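PDB 2ACA: putative adenylate cyclase from Vibrio parahaemolyticus, which is of unknown function but, as a member of the CYTH family, probably acts on triphosphate substrates, perhaps as a class IV-like adenylate cyclase. Local coordinates for residues 108-113 with 174-178. Numbering follows the deposited sequence.
Sequences IQCSKK and SYKEI. With PO4 (phosphate ion), chain C.
K113 lays the end of its chain over one face of the Y175 ring, an example of lysine-aromatic packing where strand and tail meet. Its CE makes a CH-pi contact 4.0 Å from the centroid of the Y175 ring, 17° off the normal. K113 NZ, 3.3 Å from the same centroid, has cation-pi geometry, but it is modelled too close to Y175 CE1 and its exact place is doubtful. The lysine chain reaches the ring by repeated bends, at chi2, chi3 and chi4. The two side chains approach from opposite directions; with CG anti to its backbone N (chi1 -172°), Y175 sends its phenol toward the strand.

Among polar groups, S111 OG lies 2.7 Å from Y175 OH, oblique to the ring, in a part of the model too tight to fix the distance closely. At the root of the same tyrosine, Y175 N gives a weak hydrogen bond of 2.8 Å to phosphate atom O4, with an N-H...O angle of 127°. The ion is probably from the crystallisation liquor, but it may mark an anion-binding pocket, as CYTH proteins bind triphosphates.

Packing of extended chains completes the contact. Q109 runs straight out and sets its amide against K176, NE2 lying 3.0 Å from K176 CG, while farther along the lysine its NZ is 3.9 Å from I108 CD1.

I108 and Q109 form a classic beta bulge opposite F47, which K176 also touches. The loop after helix 152-162 lies against strand 106-120, whose neighbours in the antiparallel sheet are strands 35-49 and 123-130; D128 and L130 of the latter adjoin K113, and helix 54-57 meets I108 and K176 through T56.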
loop_
_atom_site.group_PDB
_atom_site.type_symbol
_atom_site.label_atom_id
_atom_site.label_comp_id
_atom_site.label_asym_id
_atom_site.label_seq_id
_atom_site.Cartn_x
_atom_site.Cartn_y
_atom_site.Cartn_z
ATOM N N ILE A 108 -9.517 0.979 15.393
ATOM C CA ILE A 108 -10.735 0.869 16.169
ATOM C C ILE A 108 -10.905 -0.580 16.588
ATOM O O ILE A 108 -11.858 -0.937 17.277
ATOM C CB ILE A 108 -11.950 1.321 15.355
ATOM C CG1 ILE A 108 -12.145 0.399 14.148
ATOM C CG2 ILE A 108 -11.744 2.766 14.904
ATOM C CD1 ILE A 108 -13.315 0.768 13.276
ATOM N N GLN A 109 -9.959 -1.415 16.177
ATOM C CA GLN A 109 -10.015 -2.836 16.492
ATOM C C GLN A 109 -8.845 -3.603 15.886
ATOM O O GLN A 109 -8.389 -3.307 14.769
ATOM C CB GLN A 109 -11.340 -3.415 15.987
ATOM C CG GLN A 109 -11.446 -4.922 16.044
ATOM C CD GLN A 109 -12.796 -5.419 15.559
ATOM O OE1 GLN A 109 -13.794 -5.369 16.286
ATOM N NE2 GLN A 109 -12.837 -5.890 14.316
ATOM N N CYS A 110 -8.348 -4.573 16.645
ATOM C CA CYS A 110 -7.253 -5.421 16.205
ATOM C C CYS A 110 -7.642 -6.854 16.527
ATOM O O CYS A 110 -8.430 -7.091 17.437
ATOM C CB CYS A 110 -5.943 -5.038 16.903
ATOM S SG CYS A 110 -6.058 -4.782 18.677
ATOM N N SER A 111 -7.101 -7.810 15.780
ATOM C CA SER A 111 -7.443 -9.204 16.009
ATOM C C SER A 111 -6.402 -10.166 15.481
ATOM O O SER A 111 -5.614 -9.827 14.593
ATOM C CB SER A 111 -8.784 -9.519 15.351
ATOM O OG SER A 111 -8.705 -9.307 13.950
ATOM N N LYS A 112 -6.418 -11.374 16.042
ATOM C CA LYS A 112 -5.516 -12.451 15.652
ATOM C C LYS A 112 -6.338 -13.719 15.447
ATOM O O LYS A 112 -7.374 -13.905 16.083
ATOM C CB LYS A 112 -4.465 -12.712 16.735
ATOM C CG LYS A 112 -3.472 -11.587 16.955
ATOM C CD LYS A 112 -2.276 -12.082 17.760
ATOM C CE LYS A 112 -1.293 -10.957 18.070
ATOM N NZ LYS A 112 -1.859 -9.945 19.012
ATOM N N LYS A 113 -5.873 -14.599 14.571
ATOM C CA LYS A 113 -6.583 -15.843 14.308
ATOM C C LYS A 113 -5.615 -16.711 13.526
ATOM O O LYS A 113 -4.670 -16.198 12.922
ATOM C CB LYS A 113 -7.841 -15.583 13.464
ATOM C CG LYS A 113 -7.547 -15.434 11.977
ATOM C CD LYS A 113 -8.426 -14.408 11.265
ATOM C CE LYS A 113 -9.835 -14.897 11.027
ATOM N NZ LYS A 113 -10.630 -14.826 12.269
ATOM N N SER A 174 -20.211 -11.574 10.858
ATOM C CA SER A 174 -18.867 -11.474 10.313
ATOM C C SER A 174 -17.820 -11.354 11.412
ATOM O O SER A 174 -18.149 -11.074 12.561
ATOM C CB SER A 174 -18.777 -10.278 9.366
ATOM O OG SER A 174 -19.939 -10.185 8.572
ATOM N N TYR A 175 -16.565 -11.577 11.034
ATOM C CA TYR A 175 -15.425 -11.500 11.942
ATOM C C TYR A 175 -15.555 -10.289 12.875
ATOM O O TYR A 175 -15.781 -10.431 14.084
ATOM C CB TYR A 175 -14.144 -11.398 11.105
ATOM C CG TYR A 175 -12.860 -11.505 11.884
ATOM C CD1 TYR A 175 -12.764 -12.348 12.991
ATOM C CD2 TYR A 175 -11.718 -10.810 11.479
ATOM C CE1 TYR A 175 -11.566 -12.501 13.676
ATOM C CE2 TYR A 175 -10.513 -10.959 12.157
ATOM C CZ TYR A 175 -10.446 -11.810 13.254
ATOM O OH TYR A 175 -9.258 -11.992 13.923
ATOM N N LYS A 176 -15.406 -9.101 12.292
ATOM C CA LYS A 176 -15.522 -7.847 13.034
ATOM C C LYS A 176 -16.964 -7.644 13.409
ATOM O O LYS A 176 -17.295 -7.314 14.555
ATOM C CB LYS A 176 -15.126 -6.652 12.179
ATOM C CG LYS A 176 -15.343 -5.303 12.872
ATOM C CD LYS A 176 -15.656 -4.214 11.864
ATOM C CE LYS A 176 -15.324 -2.832 12.407
ATOM N NZ LYS A 176 -15.561 -1.807 11.358
ATOM N N GLU A 177 -17.811 -7.806 12.397
ATOM C CA GLU A 177 -19.239 -7.655 12.549
ATOM C C GLU A 177 -19.652 -8.335 13.835
ATOM O O GLU A 177 -20.721 -8.050 14.367
ATOM C CB GLU A 177 -19.961 -8.206 11.317
ATOM C CG GLU A 177 -19.822 -7.296 10.086
ATOM C CD GLU A 177 -18.419 -6.721 9.922
ATOM O OE1 GLU A 177 -17.450 -7.515 9.924
ATOM O OE2 GLU A 177 -18.283 -5.480 9.798
ATOM N N ILE A 178 -18.797 -9.241 14.317
ATOM C CA ILE A 178 -19.034 -9.888 15.598
ATOM C C ILE A 178 -18.025 -10.772 16.280
ATOM O O ILE A 178 -17.656 -11.878 15.863
ATOM C CB ILE A 178 -20.426 -10.567 15.655
ATOM C CG1 ILE A 178 -21.294 -9.692 16.561
ATOM C CG2 ILE A 178 -20.375 -12.015 16.220
ATOM C CD1 ILE A 178 -22.710 -10.098 16.618
HETATM P P PO4 C . -15.571 -11.031 7.208
HETATM O O1 PO4 C . -14.958 -9.980 6.357
HETATM O O2 PO4 C . -14.780 -12.283 7.089
HETATM O O3 PO4 C . -16.966 -11.279 6.762
HETATM O O4 PO4 C . -15.581 -10.580 8.625
#